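Local coordinates for protein glycoside hydrolase family 12 (Spirochaeta thermophila, PDB 5LU3) that probably binds cellulose and related polysaccharides through this type A carbohydrate-binding module, part of a longer protein assigned to the family 12 cellulases, at residues 17-22 with 69-74. Numbering follows the deposited sequence.
Sequences EYLWKT and YIHYKG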
# COMPACT_ATOMS: atom_id res chain seq x y z
N GLU A 17 7.26 8.34 8.21
CA GLU A 17 7.86 7.49 7.19
C GLU A 17 7.94 6.10 7.76
O GLU A 17 8.53 5.90 8.83
CB GLU A 17 9.27 8.00 6.86
CG GLU A 17 9.87 7.33 5.63
CD GLU A 17 10.98 8.13 4.97
OE1 GLU A 17 11.40 9.20 5.48
OE2 GLU A 17 11.43 7.69 3.91
N TYR A 18 7.32 5.16 7.06
CA TYR A 18 7.08 3.82 7.56
C TYR A 18 7.37 2.78 6.50
O TYR A 18 7.21 3.03 5.30
CB TYR A 18 5.63 3.64 8.08
CG TYR A 18 5.28 4.70 9.09
CD1 TYR A 18 5.85 4.71 10.35
CD2 TYR A 18 4.48 5.77 8.74
CE1 TYR A 18 5.57 5.73 11.27
CE2 TYR A 18 4.21 6.80 9.63
CZ TYR A 18 4.75 6.78 10.88
OH TYR A 18 4.48 7.82 11.75
N LEU A 19 7.76 1.61 6.98
CA LEU A 19 8.02 0.42 6.14
C LEU A 19 7.11 -0.71 6.61
O LEU A 19 7.18 -1.11 7.77
CB LEU A 19 9.47 0.00 6.25
CG LEU A 19 10.50 1.06 5.87
CD1 LEU A 19 11.90 0.54 6.15
CD2 LEU A 19 10.34 1.44 4.42
N TRP A 20 6.30 -1.25 5.69
CA TRP A 20 5.37 -2.33 6.02
C TRP A 20 5.56 -3.44 5.01
O TRP A 20 5.95 -3.18 3.88
CB TRP A 20 3.93 -1.90 5.97
CG TRP A 20 3.58 -0.79 6.89
CD1 TRP A 20 3.76 -0.76 8.23
CD2 TRP A 20 3.05 0.48 6.53
NE1 TRP A 20 3.32 0.43 8.74
CE2 TRP A 20 2.87 1.21 7.71
CE3 TRP A 20 2.66 1.06 5.32
CZ2 TRP A 20 2.34 2.53 7.71
CZ3 TRP A 20 2.12 2.35 5.33
CH2 TRP A 20 1.97 3.05 6.52
N LYS A 21 5.22 -4.67 5.40
CA LYS A 21 5.18 -5.75 4.43
C LYS A 21 3.95 -6.59 4.66
O LYS A 21 3.44 -6.65 5.77
CB LYS A 21 6.46 -6.60 4.46
CG LYS A 21 6.68 -7.39 5.72
CD LYS A 21 7.98 -8.16 5.71
CE LYS A 21 8.16 -8.90 7.02
NZ LYS A 21 9.44 -9.62 7.08
N THR A 22 3.47 -7.22 3.60
CA THR A 22 2.34 -8.11 3.68
C THR A 22 2.43 -9.14 2.60
O THR A 22 3.00 -8.90 1.54
CB THR A 22 1.00 -7.33 3.57
OG1 THR A 22 -0.11 -8.19 3.78
CG2 THR A 22 0.84 -6.61 2.24
N TYR A 69 6.42 -5.16 -0.25
CA TYR A 69 7.22 -4.30 0.62
C TYR A 69 6.87 -2.85 0.31
O TYR A 69 7.09 -2.38 -0.80
CB TYR A 69 8.71 -4.56 0.36
CG TYR A 69 9.12 -5.95 0.81
CD1 TYR A 69 9.55 -6.19 2.11
CD2 TYR A 69 9.08 -7.03 -0.06
CE1 TYR A 69 9.89 -7.45 2.53
CE2 TYR A 69 9.40 -8.32 0.38
CZ TYR A 69 9.83 -8.52 1.67
OH TYR A 69 10.18 -9.78 2.15
N ILE A 70 6.30 -2.18 1.31
CA ILE A 70 5.68 -0.86 1.15
C ILE A 70 6.47 0.18 1.92
O ILE A 70 6.73 -0.00 3.11
CB ILE A 70 4.24 -0.92 1.69
CG1 ILE A 70 3.43 -2.03 1.02
CG2 ILE A 70 3.57 0.44 1.54
CD1 ILE A 70 2.55 -2.77 1.96
N HIS A 71 6.80 1.26 1.23
CA HIS A 71 7.43 2.42 1.83
C HIS A 71 6.49 3.60 1.70
O HIS A 71 6.12 3.98 0.61
CB HIS A 71 8.73 2.68 1.09
CG HIS A 71 9.53 3.82 1.62
ND1 HIS A 71 10.65 4.26 0.95
CD2 HIS A 71 9.38 4.66 2.67
CE1 HIS A 71 11.19 5.28 1.59
NE2 HIS A 71 10.43 5.56 2.63
N TYR A 72 6.08 4.12 2.86
CA TYR A 72 5.15 5.25 2.98
C TYR A 72 5.88 6.46 3.53
O TYR A 72 6.65 6.34 4.50
CB TYR A 72 4.06 4.86 3.97
CG TYR A 72 3.07 5.91 4.45
CD1 TYR A 72 3.43 6.88 5.39
CD2 TYR A 72 1.75 5.88 4.01
CE1 TYR A 72 2.49 7.77 5.88
CE2 TYR A 72 0.80 6.79 4.50
CZ TYR A 72 1.18 7.73 5.44
OH TYR A 72 0.23 8.57 5.94
N LYS A 73 5.60 7.63 2.98
CA LYS A 73 6.04 8.88 3.61
C LYS A 73 4.94 9.93 3.39
O LYS A 73 4.47 10.13 2.24
CB LYS A 73 7.38 9.37 3.07
CG LYS A 73 7.89 10.62 3.80
CD LYS A 73 9.17 11.16 3.19
CE LYS A 73 9.69 12.35 3.97
NZ LYS A 73 8.76 13.51 3.93
N GLY A 74 4.54 10.57 4.48
CA GLY A 74 3.62 11.69 4.43
C GLY A 74 4.06 12.75 5.41
O GLY A 74 4.73 12.46 6.40
O HOH W 1 9.55 -11.19 4.59
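Tyr18 with Tyr72 and Trp20 with Ile70 form the hydrogen-bonded pairs of two antiparallel strands within one sheet of this all-beta carbohydrate-binding module. Backbone bonds run both ways in each. On the face carrying Tyr18, Trp20, Ile70 and Tyr72 the packing is largely aromatic, the last three buried toward the second sheet, where Val81 meets Trp20 and Tyr72. Trp20 CH2 lies over one face of the Tyr72 ring, 3.7 Å from Tyr72 CG; the Tyr18 and Tyr72 side chains run side by side, rings oblique at 41°, Tyr18 CD2 meeting Tyr72 CD1 (3.7 Å). The face bearing Glu17, Leu19, Lys21, Tyr69, His71 and Lys73 is more polar. His71 NE2 donates to the anti lone pair of Glu17 OE2 (2.7 Å), ring and carboxylate nearly coplanar; His71 CG, anti to N (chi1 -179°), turns toward the strand end where Glu17 pairs. Leu19 CD2 packs obliquely 3.8 Å from His71 CG. An alanine at His71 would probably leave the Glu17 carboxylate without this donor and open a gap beside Leu19. Farther along, Lys21 CD touches Tyr69 CE1, Tyr69 OH bonds to Asp65, and one water accepts from Lys21 NZ and donates to Tyr69 OH, each at 2.9 Å.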